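Local structure of putative ATP binding component of ABC-transporter (Escherichia coli, 2R5O) at residues D24-V29 with G121-F126; F84-P89 with G148-D153; F100-N105 with F128-D133. The protein is probably an ATP-binding component of an ABC transporter that exports O-antigen polysaccharide, this chain being its carbohydrate-binding C-terminal domain. All coordinates share one frame; numbering follows the deposited sequence. Where two conformers were deposited one is given.

Interaction 1: residues D24-V29 with G121-F126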
ATOM      1  N   ASP A  24      12.115  33.347   5.936  1.00 34.06           N
ATOM      2  CA  ASP A  24      13.043  34.316   6.504  1.00 34.10           C
ATOM      3  C   ASP A  24      13.627  33.893   7.860  1.00 33.44           C
ATOM      4  O   ASP A  24      14.283  34.703   8.525  1.00 34.25           O
ATOM      5  CB  ASP A  24      12.346  35.673   6.651  1.00 34.04           C
ATOM      6  CG  ASP A  24      11.862  36.242   5.319  1.00 35.71           C
ATOM      7  OD1 ASP A  24      10.822  37.131   5.378  1.00 36.64           O
ATOM      8  OD2 ASP A  24      12.482  35.788   4.201  1.00 37.01           O
ATOM      9  N   GLU A  25      13.386  32.649   8.266  1.00 32.69           N
ATOM     10  CA  GLU A  25      13.918  32.104   9.513  1.00 31.60           C
ATOM     11  C   GLU A  25      14.741  30.857   9.224  1.00 29.71           C
ATOM     12  O   GLU A  25      14.272  29.928   8.519  1.00 29.96           O
ATOM     13  CB  GLU A  25      12.767  31.774  10.468  1.00 31.91           C
ATOM     14  CG  GLU A  25      11.967  33.016  10.852  1.00 32.33           C
ATOM     15  CD  GLU A  25      10.800  32.746  11.784  1.00 33.11           C
ATOM     16  OE1 GLU A  25      10.182  33.732  12.246  1.00 33.71           O
ATOM     17  OE2 GLU A  25      10.489  31.570  12.054  1.00 33.42           O
ATOM     18  N   ILE A  26      15.962  30.816   9.760  1.00 27.62           N
ATOM     19  CA  ILE A  26      16.864  29.689   9.488  1.00 25.93           C
ATOM     20  C   ILE A  26      17.228  28.846  10.708  1.00 23.54           C
ATOM     21  O   ILE A  26      18.059  27.948  10.591  1.00 22.77           O
ATOM     22  CB  ILE A  26      18.169  30.138   8.772  1.00 26.41           C
ATOM     23  CG1 ILE A  26      19.027  31.038   9.671  1.00 27.69           C
ATOM     24  CG2 ILE A  26      17.834  30.840   7.457  1.00 27.60           C
ATOM     25  CD1 ILE A  26      20.472  31.130   9.204  1.00 29.69           C
ATOM     26  N   GLU A  27      16.604  29.105  11.856  1.00 21.34           N
ATOM     27  CA  GLU A  27      16.872  28.343  13.083  1.00 20.03           C
ATOM     28  C   GLU A  27      16.387  26.909  12.890  1.00 17.99           C
ATOM     29  O   GLU A  27      15.352  26.685  12.277  1.00 18.02           O
ATOM     30  CB  GLU A  27      16.128  28.961  14.273  1.00 20.19           C
ATOM     31  CG  GLU A  27      16.407  28.319  15.626  1.00 23.08           C
ATOM     32  CD  GLU A  27      15.567  28.918  16.747  1.00 27.02           C
ATOM     33  OE1 GLU A  27      15.574  28.339  17.853  1.00 30.04           O
ATOM     34  OE2 GLU A  27      14.892  29.957  16.528  1.00 28.53           O
ATOM     35  N   ASP A  28      17.139  25.945  13.418  1.00 16.29           N
ATOM     36  CA  ASP A  28      16.775  24.525  13.312  1.00 15.49           C
ATOM     37  C   ASP A  28      15.764  24.211  14.420  1.00 16.15           C
ATOM     38  O   ASP A  28      16.148  23.899  15.558  1.00 16.87           O
ATOM     39  CB  ASP A  28      18.050  23.665  13.378  1.00 15.80           C
ATOM     40  CG  ASP A  28      17.798  22.211  13.105  1.00 14.49           C
ATOM     41  OD1 ASP A  28      16.634  21.765  13.120  1.00 15.69           O
ATOM     42  OD2 ASP A  28      18.782  21.486  12.875  1.00 16.95           O
ATOM     43  N   VAL A  29      14.477  24.364  14.097  1.00 15.35           N
ATOM     44  CA  VAL A  29      13.385  24.149  15.043  1.00 15.51           C
ATOM     45  C   VAL A  29      12.640  22.821  14.826  1.00 15.02           C
ATOM     46  O   VAL A  29      11.623  22.554  15.452  1.00 15.18           O
ATOM     47  CB  VAL A  29      12.389  25.331  15.007  1.00 15.99           C
ATOM     48  CG1 VAL A  29      13.104  26.625  15.372  1.00 16.79           C
ATOM     49  CG2 VAL A  29      11.720  25.468  13.677  1.00 16.17           C
ATOM     50  N   GLY A 121      22.717  30.277   0.772  1.00 18.58           N
ATOM     51  CA  GLY A 121      21.819  31.064   1.614  1.00 19.45           C
ATOM     52  C   GLY A 121      20.340  30.855   1.373  1.00 19.19           C
ATOM     53  O   GLY A 121      19.518  31.299   2.177  1.00 19.25           O
ATOM     54  N   ASP A 122      19.978  30.200   0.273  1.00 18.43           N
ATOM     55  CA  ASP A 122      18.574  30.020  -0.038  1.00 18.88           C
ATOM     56  C   ASP A 122      17.861  29.157   1.016  1.00 18.73           C
ATOM     57  O   ASP A 122      18.433  28.208   1.555  1.00 18.99           O
ATOM     58  CB  ASP A 122      18.390  29.352  -1.400  1.00 19.02           C
ATOM     59  CG  ASP A 122      18.584  30.280  -2.572  1.00 20.48           C
ATOM     60  OD1 ASP A 122      18.822  31.492  -2.377  1.00 21.20           O
ATOM     61  OD2 ASP A 122      18.471  29.749  -3.707  1.00 22.49           O
ATOM     62  N   VAL A 123      16.592  29.485   1.249  1.00 17.95           N
ATOM     63  CA  VAL A 123      15.700  28.715   2.110  1.00 18.08           C
ATOM     64  C   VAL A 123      14.561  28.272   1.217  1.00 18.10           C
ATOM     65  O   VAL A 123      13.970  29.087   0.514  1.00 18.92           O
ATOM     66  CB  VAL A 123      15.177  29.563   3.284  1.00 18.51           C
ATOM     67  CG1 VAL A 123      14.256  28.748   4.192  1.00 18.58           C
ATOM     68  CG2 VAL A 123      16.344  30.119   4.067  1.00 19.66           C
ATOM     69  N   ARG A 124      14.283  26.966   1.193  1.00 18.20           N
ATOM     70  CA  ARG A 124      13.254  26.401   0.318  1.00 17.99           C
ATOM     71  C   ARG A 124      12.376  25.449   1.101  1.00 17.94           C
ATOM     72  O   ARG A 124      12.834  24.779   2.013  1.00 17.95           O
ATOM     73  CB  ARG A 124      13.883  25.621  -0.831  1.00 18.52           C
ATOM     74  CG  ARG A 124      14.857  26.376  -1.693  1.00 20.30           C
ATOM     75  CD  ARG A 124      14.174  27.363  -2.602  1.00 21.67           C
ATOM     76  NE  ARG A 124      15.168  28.084  -3.411  1.00 22.77           N
ATOM     77  CZ  ARG A 124      15.595  27.708  -4.616  1.00 23.37           C
ATOM     78  NH1 ARG A 124      15.136  26.602  -5.205  1.00 24.72           N
ATOM     79  NH2 ARG A 124      16.502  28.448  -5.225  1.00 23.65           N
ATOM     80  N   VAL A 125      11.124  25.349   0.679  1.00 16.98           N
ATOM     81  CA  VAL A 125      10.202  24.374   1.213  1.00 17.28           C
ATOM     82  C   VAL A 125       9.853  23.404   0.095  1.00 16.94           C
ATOM     83  O   VAL A 125       9.613  23.787  -1.058  1.00 17.66           O
ATOM     84  CB  VAL A 125       8.945  25.066   1.762  1.00 17.70           C
ATOM     85  CG1 VAL A 125       7.912  24.034   2.191  1.00 19.79           C
ATOM     86  CG2 VAL A 125       9.320  25.977   2.926  1.00 18.53           C
ATOM     87  N   PHE A 126       9.796  22.130   0.458  1.00 15.95           N
ATOM     88  CA  PHE A 126       9.440  21.046  -0.451  1.00 16.22           C
ATOM     89  C   PHE A 126       8.289  20.264   0.123  1.00 15.84           C
ATOM     90  O   PHE A 126       8.262  20.006   1.324  1.00 16.15           O
ATOM     91  CB  PHE A 126      10.648  20.131  -0.638  1.00 16.98           C
ATOM     92  CG  PHE A 126      11.885  20.860  -1.100  1.00 17.11           C
ATOM     93  CD1 PHE A 126      11.936  21.490  -2.340  1.00 18.90           C
ATOM     94  CD2 PHE A 126      12.965  20.988  -0.262  1.00 16.61           C
ATOM     95  CE1 PHE A 126      13.087  22.172  -2.747  1.00 18.62           C
ATOM     96  CE2 PHE A 126      14.130  21.644  -0.664  1.00 17.63           C
ATOM     97  CZ  PHE A 126      14.184  22.230  -1.899  1.00 17.55           C
TER

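Interaction 2: residues F84-P89 with G148-D153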
ATOM      1  N   PHE A  84      24.007  24.719  -5.349  1.00 18.02           N
ATOM      2  CA  PHE A  84      23.907  23.368  -5.881  1.00 18.41           C
ATOM      3  C   PHE A  84      23.075  23.418  -7.162  1.00 18.35           C
ATOM      4  O   PHE A  84      22.032  24.079  -7.203  1.00 19.20           O
ATOM      5  CB  PHE A  84      23.203  22.436  -4.891  1.00 18.23           C
ATOM      6  CG  PHE A  84      23.953  22.192  -3.602  1.00 18.10           C
ATOM      7  CD1 PHE A  84      24.924  21.203  -3.522  1.00 17.56           C
ATOM      8  CD2 PHE A  84      23.638  22.905  -2.452  1.00 17.95           C
ATOM      9  CE1 PHE A  84      25.586  20.941  -2.320  1.00 18.74           C
ATOM     10  CE2 PHE A  84      24.301  22.662  -1.263  1.00 17.03           C
ATOM     11  CZ  PHE A  84      25.272  21.692  -1.197  1.00 17.61           C
ATOM     12  N   ASP A  85      23.492  22.665  -8.176  1.00 17.97           N
ATOM     13  CA  ASP A  85      22.742  22.589  -9.441  1.00 18.35           C
ATOM     14  C   ASP A  85      21.485  21.711  -9.395  1.00 17.73           C
ATOM     15  O   ASP A  85      20.532  21.954 -10.141  1.00 17.13           O
ATOM     16  CB  ASP A  85      23.647  22.094 -10.575  1.00 19.20           C
ATOM     17  CG  ASP A  85      24.794  23.043 -10.872  1.00 22.28           C
ATOM     18  OD1 ASP A  85      24.641  24.273 -10.687  1.00 24.59           O
ATOM     19  OD2 ASP A  85      25.854  22.547 -11.315  1.00 27.00           O
ATOM     20  N   CYS A  86      21.482  20.683  -8.538  1.00 16.94           N
ATOM     21  CA  CYS A  86      20.411  19.698  -8.520  1.00 17.34           C
ATOM     22  C   CYS A  86      20.198  19.119  -7.125  1.00 16.78           C
ATOM     23  O   CYS A  86      20.904  18.202  -6.708  1.00 18.94           O
ATOM     24  CB  CYS A  86      20.700  18.576  -9.521  1.00 16.63           C
ATOM     25  SG  CYS A  86      19.403  17.309  -9.664  1.00 19.65           S
ATOM     26  N   VAL A  87      19.251  19.678  -6.389  1.00 15.58           N
ATOM     27  CA  VAL A  87      18.981  19.223  -5.023  1.00 14.89           C
ATOM     28  C   VAL A  87      17.760  18.307  -5.077  1.00 14.37           C
ATOM     29  O   VAL A  87      16.828  18.531  -5.860  1.00 14.82           O
ATOM     30  CB  VAL A  87      18.818  20.362  -4.004  1.00 15.22           C
ATOM     31  CG1 VAL A  87      20.061  21.256  -4.044  1.00 15.19           C
ATOM     32  CG2 VAL A  87      17.575  21.227  -4.275  1.00 16.11           C
ATOM     33  N   VAL A  88      17.769  17.293  -4.222  1.00 13.94           N
ATOM     34  CA  VAL A  88      16.822  16.208  -4.300  1.00 13.99           C
ATOM     35  C   VAL A  88      16.346  15.886  -2.889  1.00 13.51           C
ATOM     36  O   VAL A  88      16.999  15.165  -2.135  1.00 14.13           O
ATOM     37  CB  VAL A  88      17.492  14.975  -4.916  1.00 14.23           C
ATOM     38  CG1 VAL A  88      16.526  13.814  -4.979  1.00 14.46           C
ATOM     39  CG2 VAL A  88      18.002  15.302  -6.336  1.00 15.93           C
ATOM     40  N   PRO A  89      15.205  16.463  -2.496  1.00 13.46           N
ATOM     41  CA  PRO A  89      14.569  16.090  -1.241  1.00 13.76           C
ATOM     42  C   PRO A  89      13.930  14.721  -1.347  1.00 13.26           C
ATOM     43  O   PRO A  89      13.524  14.318  -2.433  1.00 13.48           O
ATOM     44  CB  PRO A  89      13.506  17.158  -1.039  1.00 14.03           C
ATOM     45  CG  PRO A  89      13.224  17.646  -2.402  1.00 16.25           C
ATOM     46  CD  PRO A  89      14.487  17.544  -3.190  1.00 13.72           C
ATOM     47  N   GLY A 148      23.043  16.232  -6.436  1.00 16.08           N
ATOM     48  CA  GLY A 148      23.864  15.639  -7.493  1.00 17.39           C
ATOM     49  C   GLY A 148      23.033  15.015  -8.599  1.00 19.08           C
ATOM     50  O   GLY A 148      21.995  15.557  -8.981  1.00 21.27           O
ATOM     51  N   ASN A 149      23.521  13.900  -9.135  1.00 19.25           N
ATOM     52  CA  ASN A 149      22.811  13.117 -10.153  1.00 20.81           C
ATOM     53  C   ASN A 149      22.103  11.962  -9.454  1.00 20.72           C
ATOM     54  O   ASN A 149      22.758  11.070  -8.930  1.00 20.08           O
ATOM     55  CB  ASN A 149      23.823  12.577 -11.179  0.65 21.37           C
ATOM     56  CG  ASN A 149      24.676  13.679 -11.821  0.65 24.10           C
ATOM     57  OD1 ASN A 149      25.898  13.535 -11.964  0.65 27.67           O
ATOM     58  ND2 ASN A 149      24.035  14.778 -12.210  0.65 27.26           N
ATOM     59  N   PRO A 150      20.761  11.985  -9.377  1.00 22.67           N
ATOM     60  CA  PRO A 150      20.048  11.021  -8.487  1.00 22.79           C
ATOM     61  C   PRO A 150      20.309   9.511  -8.714  1.00 22.69           C
ATOM     62  O   PRO A 150      20.301   8.703  -7.777  1.00 24.02           O
ATOM     63  CB  PRO A 150      18.570  11.384  -8.664  1.00 23.51           C
ATOM     64  CG  PRO A 150      18.507  12.474  -9.717  1.00 24.24           C
ATOM     65  CD  PRO A 150      19.868  12.955 -10.031  1.00 23.49           C
ATOM     66  N   GLN A 151      20.576   9.149  -9.944  1.00 21.77           N
ATOM     67  CA  GLN A 151      20.757   7.756 -10.318  1.00 21.77           C
ATOM     68  C   GLN A 151      22.130   7.194  -9.938  1.00 19.49           C
ATOM     69  O   GLN A 151      22.303   5.990  -9.779  1.00 19.26           O
ATOM     70  CB  GLN A 151      20.548   7.625 -11.838  1.00 22.39           C
ATOM     71  CG  GLN A 151      19.145   8.066 -12.320  1.00 24.06           C
ATOM     72  CD  GLN A 151      19.140   8.600 -13.751  1.00 28.00           C
ATOM     73  OE1 GLN A 151      19.891   8.131 -14.597  1.00 27.78           O
ATOM     74  NE2 GLN A 151      18.301   9.598 -14.015  1.00 30.35           N
ATOM     75  N   THR A 152      23.127   8.069  -9.877  1.00 17.04           N
ATOM     76  CA  THR A 152      24.510   7.630  -9.963  1.00 16.88           C
ATOM     77  C   THR A 152      25.478   8.347  -9.035  1.00 16.27           C
ATOM     78  O   THR A 152      26.546   7.824  -8.759  1.00 16.39           O
ATOM     79  CB  THR A 152      25.035   7.828 -11.402  1.00 17.43           C
ATOM     80  OG1 THR A 152      24.840   9.191 -11.778  1.00 20.12           O
ATOM     81  CG2 THR A 152      24.256   6.946 -12.381  1.00 19.64           C
ATOM     82  N   ASP A 153      25.166   9.560  -8.581  1.00 15.90           N
ATOM     83  CA  ASP A 153      26.172  10.358  -7.852  1.00 15.45           C
ATOM     84  C   ASP A 153      25.493  11.441  -7.045  1.00 15.44           C
ATOM     85  O   ASP A 153      25.441  12.600  -7.463  1.00 15.86           O
ATOM     86  CB  ASP A 153      27.166  10.974  -8.829  1.00 15.54           C
ATOM     87  CG  ASP A 153      28.314  11.685  -8.152  1.00 16.44           C
ATOM     88  OD1 ASP A 153      28.404  11.659  -6.907  1.00 17.16           O
ATOM     89  OD2 ASP A 153      29.161  12.259  -8.886  1.00 19.59           O
TER

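Interaction 3: residues F100-N105 with F128-D133. With NA (sodium ion), chain G.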
ATOM      1  N   PHE A 100      10.201  -1.513   5.269  1.00 16.23           N
ATOM      2  CA  PHE A 100      10.282  -0.320   4.442  1.00 16.41           C
ATOM      3  C   PHE A 100       9.049  -0.303   3.592  1.00 15.72           C
ATOM      4  O   PHE A 100       8.872  -1.112   2.686  1.00 16.84           O
ATOM      5  CB  PHE A 100      11.572  -0.420   3.608  1.00 16.65           C
ATOM      6  CG  PHE A 100      11.909   0.759   2.748  1.00 15.96           C
ATOM      7  CD1 PHE A 100      12.808   0.556   1.728  1.00 16.20           C
ATOM      8  CD2 PHE A 100      11.400   2.032   2.942  1.00 16.67           C
ATOM      9  CE1 PHE A 100      13.166   1.583   0.903  1.00 15.13           C
ATOM     10  CE2 PHE A 100      11.764   3.059   2.120  1.00 15.87           C
ATOM     11  CZ  PHE A 100      12.649   2.844   1.115  1.00 15.31           C
ATOM     12  N   LEU A 101       8.152   0.637   3.894  1.00 14.98           N
ATOM     13  CA  LEU A 101       6.842   0.713   3.230  1.00 15.30           C
ATOM     14  C   LEU A 101       6.876   1.515   1.945  1.00 14.55           C
ATOM     15  O   LEU A 101       6.315   1.081   0.932  1.00 15.50           O
ATOM     16  CB  LEU A 101       5.782   1.276   4.161  1.00 15.91           C
ATOM     17  CG  LEU A 101       5.477   0.407   5.376  1.00 15.35           C
ATOM     18  CD1 LEU A 101       4.638   1.205   6.383  1.00 17.06           C
ATOM     19  CD2 LEU A 101       4.762  -0.834   4.940  1.00 18.37           C
ATOM     20  N   TYR A 102       7.506   2.686   1.974  1.00 14.74           N
ATOM     21  CA  TYR A 102       7.522   3.562   0.792  1.00 14.70           C
ATOM     22  C   TYR A 102       8.649   4.544   0.909  1.00 14.45           C
ATOM     23  O   TYR A 102       8.890   5.065   1.982  1.00 15.39           O
ATOM     24  CB  TYR A 102       6.219   4.336   0.683  1.00 14.79           C
ATOM     25  CG  TYR A 102       6.150   5.337  -0.454  1.00 13.89           C
ATOM     26  CD1 TYR A 102       6.184   4.911  -1.759  1.00 14.52           C
ATOM     27  CD2 TYR A 102       6.034   6.715  -0.213  1.00 14.47           C
ATOM     28  CE1 TYR A 102       6.075   5.784  -2.805  1.00 13.97           C
ATOM     29  CE2 TYR A 102       5.919   7.615  -1.266  1.00 14.30           C
ATOM     30  CZ  TYR A 102       5.919   7.152  -2.575  1.00 14.23           C
ATOM     31  OH  TYR A 102       5.753   8.043  -3.603  1.00 14.06           O
ATOM     32  N   GLY A 103       9.342   4.786  -0.185  1.00 14.23           N
ATOM     33  CA  GLY A 103      10.301   5.861  -0.275  1.00 14.45           C
ATOM     34  C   GLY A 103      10.288   6.455  -1.647  1.00 14.38           C
ATOM     35  O   GLY A 103      10.019   5.772  -2.635  1.00 14.62           O
ATOM     36  N   THR A 104      10.594   7.742  -1.699  1.00 14.29           N
ATOM     37  CA  THR A 104      10.702   8.448  -2.965  1.00 14.18           C
ATOM     38  C   THR A 104      11.529   9.693  -2.769  1.00 13.90           C
ATOM     39  O   THR A 104      11.965  10.019  -1.670  1.00 13.78           O
ATOM     40  CB  THR A 104       9.297   8.762  -3.554  1.00 15.21           C
ATOM     41  OG1 THR A 104       9.450   9.208  -4.917  1.00 14.72           O
ATOM     42  CG2 THR A 104       8.545   9.803  -2.737  1.00 15.86           C
ATOM     43  N   ASN A 105      11.740  10.398  -3.864  1.00 13.34           N
ATOM     44  CA  ASN A 105      12.396  11.684  -3.818  1.00 13.35           C
ATOM     45  C   ASN A 105      11.820  12.544  -4.930  1.00 13.59           C
ATOM     46  O   ASN A 105      10.956  12.104  -5.674  1.00 14.15           O
ATOM     47  CB  ASN A 105      13.920  11.526  -3.849  1.00 14.26           C
ATOM     48  CG  ASN A 105      14.440  10.953  -5.132  1.00 13.98           C
ATOM     49  OD1 ASN A 105      13.928  11.204  -6.207  1.00 14.46           O
ATOM     50  ND2 ASN A 105      15.553  10.216  -5.020  1.00 16.75           N
ATOM     51  N   PHE A 128       5.715  16.837  -0.241  1.00 15.09           N
ATOM     52  CA  PHE A 128       5.292  15.532  -0.768  1.00 14.52           C
ATOM     53  C   PHE A 128       3.851  15.333  -0.301  1.00 14.77           C
ATOM     54  O   PHE A 128       3.581  15.394   0.898  1.00 16.80           O
ATOM     55  CB  PHE A 128       6.168  14.402  -0.206  1.00 14.73           C
ATOM     56  CG  PHE A 128       7.580  14.436  -0.712  1.00 14.29           C
ATOM     57  CD1 PHE A 128       7.918  13.706  -1.825  1.00 14.64           C
ATOM     58  CD2 PHE A 128       8.547  15.179  -0.075  1.00 16.15           C
ATOM     59  CE1 PHE A 128       9.197  13.728  -2.317  1.00 15.83           C
ATOM     60  CE2 PHE A 128       9.839  15.203  -0.568  1.00 15.89           C
ATOM     61  CZ  PHE A 128      10.154  14.487  -1.671  1.00 15.63           C
ATOM     62  N   SER A 129       2.942  15.088  -1.223  1.00 14.72           N
ATOM     63  CA  SER A 129       1.536  14.902  -0.882  1.00 14.51           C
ATOM     64  C   SER A 129       1.134  13.496  -1.323  1.00 14.81           C
ATOM     65  O   SER A 129       1.309  13.148  -2.485  1.00 15.32           O
ATOM     66  CB  SER A 129       0.653  15.939  -1.575  0.65 15.52           C
ATOM     67  OG  SER A 129       0.996  17.252  -1.196  0.65 16.93           O
ATOM     68  N   LEU A 130       0.560  12.719  -0.423  1.00 14.25           N
ATOM     69  CA  LEU A 130       0.239  11.347  -0.732  1.00 15.58           C
ATOM     70  C   LEU A 130      -0.903  10.867   0.146  1.00 15.86           C
ATOM     71  O   LEU A 130      -1.100  11.368   1.250  1.00 15.24           O
ATOM     72  CB  LEU A 130       1.476  10.446  -0.577  1.00 15.47           C
ATOM     73  CG  LEU A 130       2.097  10.446   0.822  1.00 15.46           C
ATOM     74  CD1 LEU A 130       1.570   9.315   1.679  1.00 17.97           C
ATOM     75  CD2 LEU A 130       3.625  10.418   0.772  1.00 19.32           C
ATOM     76  N   PRO A 131      -1.653   9.888  -0.373  1.00 16.92           N
ATOM     77  CA  PRO A 131      -2.710   9.263   0.399  1.00 18.02           C
ATOM     78  C   PRO A 131      -2.095   8.240   1.348  1.00 16.44           C
ATOM     79  O   PRO A 131      -1.330   7.377   0.927  1.00 17.05           O
ATOM     80  CB  PRO A 131      -3.579   8.605  -0.675  1.00 18.19           C
ATOM     81  CG  PRO A 131      -2.640   8.231  -1.720  1.00 20.97           C
ATOM     82  CD  PRO A 131      -1.577   9.306  -1.725  1.00 17.97           C
ATOM     83  N   VAL A 132      -2.423   8.338   2.620  1.00 18.24           N
ATOM     84  CA  VAL A 132      -1.775   7.488   3.596  1.00 18.04           C
ATOM     85  C   VAL A 132      -2.519   6.131   3.620  1.00 18.11           C
ATOM     86  O   VAL A 132      -3.344   5.841   4.502  1.00 18.92           O
ATOM     87  CB  VAL A 132      -1.686   8.177   4.952  1.00 18.93           C
ATOM     88  CG1 VAL A 132      -0.940   7.305   5.957  1.00 19.24           C
ATOM     89  CG2 VAL A 132      -0.967   9.545   4.798  1.00 18.20           C
ATOM     90  N   ASP A 133      -2.205   5.318   2.620  1.00 17.99           N
ATOM     91  CA  ASP A 133      -2.917   4.038   2.328  1.00 16.92           C
ATOM     92  C   ASP A 133      -2.311   2.882   3.190  1.00 16.94           C
ATOM     93  O   ASP A 133      -1.707   1.944   2.677  1.00 17.74           O
ATOM     94  CB  ASP A 133      -2.851   3.738   0.814  1.00 18.33           C
ATOM     95  CG  ASP A 133      -3.722   4.646  -0.039  1.00 18.37           C
ATOM     96  OD1 ASP A 133      -4.591   5.353   0.486  1.00 21.46           O
ATOM     97  OD2 ASP A 133      -3.553   4.663  -1.285  1.00 21.41           O
TER
HETATM   98 NA    NA G  13       5.713   7.128  -6.101  1.00 17.55          NA
HETATM   99  O   HOH W   1       8.401   7.400  -6.564  1.00 12.04           O
HETATM  100  O   HOH W   2       4.690   9.273  -7.384  1.00 14.20           O

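Interaction 1: residues D24-V29 with G121-F126
Val123 meets Ile26 through a single pair of methyls, Ile26 CG2 and Val123 CG2 lying 3.8 Å apart, and its other branch approaches the carbonyl oxygen of Glu25. The valine gives the largest share, about half, of the buried surface in this small contact. Its CG1 is anti to the backbone N (chi1 -179°) and CG2 is beside that nitrogen, which spreads the two methyls like a fork: CG2 meets Ile26, while CG1 stands 4.5 Å from Glu25 O. The side chains of Ile26 and Val123 cross at about a right angle, and with only one methyl pair engaged the grip is light. No hydrogen bond links the two segments. Glu25 O accepts instead from Lys77 NZ, and Lys77, whose side chain also touches Val123, thus bridges the loop and the sheet; Leu23 adds a further apolar neighbour to the valine. The residues flanking Val123 pair with each other: Arg124 NH2 forms a salt bridge of 2.8 Å with Asp122 OD2, bent at 136° and approaching from above the carboxylate plane; the same oxygen accepts from Ser119 N. The whole is a surface contact in which an irregular N-terminal segment rests on the start of strand 123-131, an outermost strand within this chain of the four-stranded antiparallel sheet in the immunoglobulin-like fold.

Interaction 2: residues F84-P89 with G148-D153
Cys86 and Gly148 are joined through their backbones: Gly148 N donates to Cys86 O over 2.9 Å, with an N-H...O angle of 162°. The side chain of the cysteine turns to the same partner. SG is anti to the backbone N (chi1 -177°), which brings the sulfur up to the outer end of the Gly148 carbonyl, with Cys86 SG 3.2 Å and Cys86 CB 3.3 Å from Gly148 O. Pro150 completes the first shell with its ring, looser than the backbone pair: Pro150 CD is 4.4 Å from Cys86 SG, and Pro150 CG is likewise 4.4 Å from Val88 CG2. The loop 149-153 that holds the proline is itself closed by backbone bonds. Asn149 O takes two N-H groups, from Thr152 N and, at 2.9 Å, from Asp153 N, while Asn149 N returns a bond to Asp153 O, the pattern of a classic beta bulge. Gly148 turns the corner into this loop with a phi of 135°, a backbone shape suited to a residue without a side chain. Further out, Phe107 of helix 106-109 packs on Pro150, and Ser106 and Met154 lie against Val88. The contact lies beside the mixed sheet at the corner where 137-147 gives way to the loop leading into 153-169, with 84-95 running antiparallel to 116-118 and 137-147.

Interaction 3: residues F100-N105 with F128-D133
Strands 100-105 and 128-131 face each other from two sheets, their axes 10.0 Å apart at closest approach and their N-to-C directions 150° apart, so roughly antiparallel but too distant for backbone pairing. Side chains fill the gap. The methyl CG2 of Thr104 lies 4.0 Å from Phe128 CE1, and the edge of the Phe128 ring faces Asn105 C, Phe128 CE1 lying 3.9 Å from it. Two residues away on each strand, Leu130 and Tyr102 slide past each other in opposite directions, with Leu130 CD2 4.2 Å from Tyr102 CE2. Tyr102 CG is anti to the backbone N (chi1 176°), and the ring extends to a sodium ion bound by Tyr102 OH at 2.7 Å in the ring plane. Two waters, one of them hydrogen-bonded to Thr104 OG1, and Asp179 of the second subunit also bind the metal, while Ser182 N of that subunit meets the Tyr102 hydroxyl. Phe128 stacks edge-to-face on Phe184 of the second subunit, whose strand extends the sheet antiparallel to Phe128 and Ser129. Around this core, 100-105 pairs with strand 84-95 and leads into helix 106-109, whose N-cap is Asn105, its OD1 accepting from Leu108 N, while 123-131 pairs with 71-80.

The three contacts lie along the beta-sandwich, with centres about 19 Å (1 and 2), 20 Å (2 and 3) and 23 Å (1 and 3) apart. Interactions 1 and 3 share strand 123-131, at its start and its end. Interactions 2 and 3 share the mixed sheet, where 84-95 and 100-105 are neighbours. In sequence, both segments of interaction 3 fall between those of interaction 2, and the segments of interaction 1 alternate with those of both others. Phe126 of interaction 1 packs against Pro89 of interaction 2, and Pro89 O approaches Asn105 and Phe128 of interaction 3. Phe184 of the second subunit packs on Phe126, Pro89 and Phe128, consistent with domain swapping.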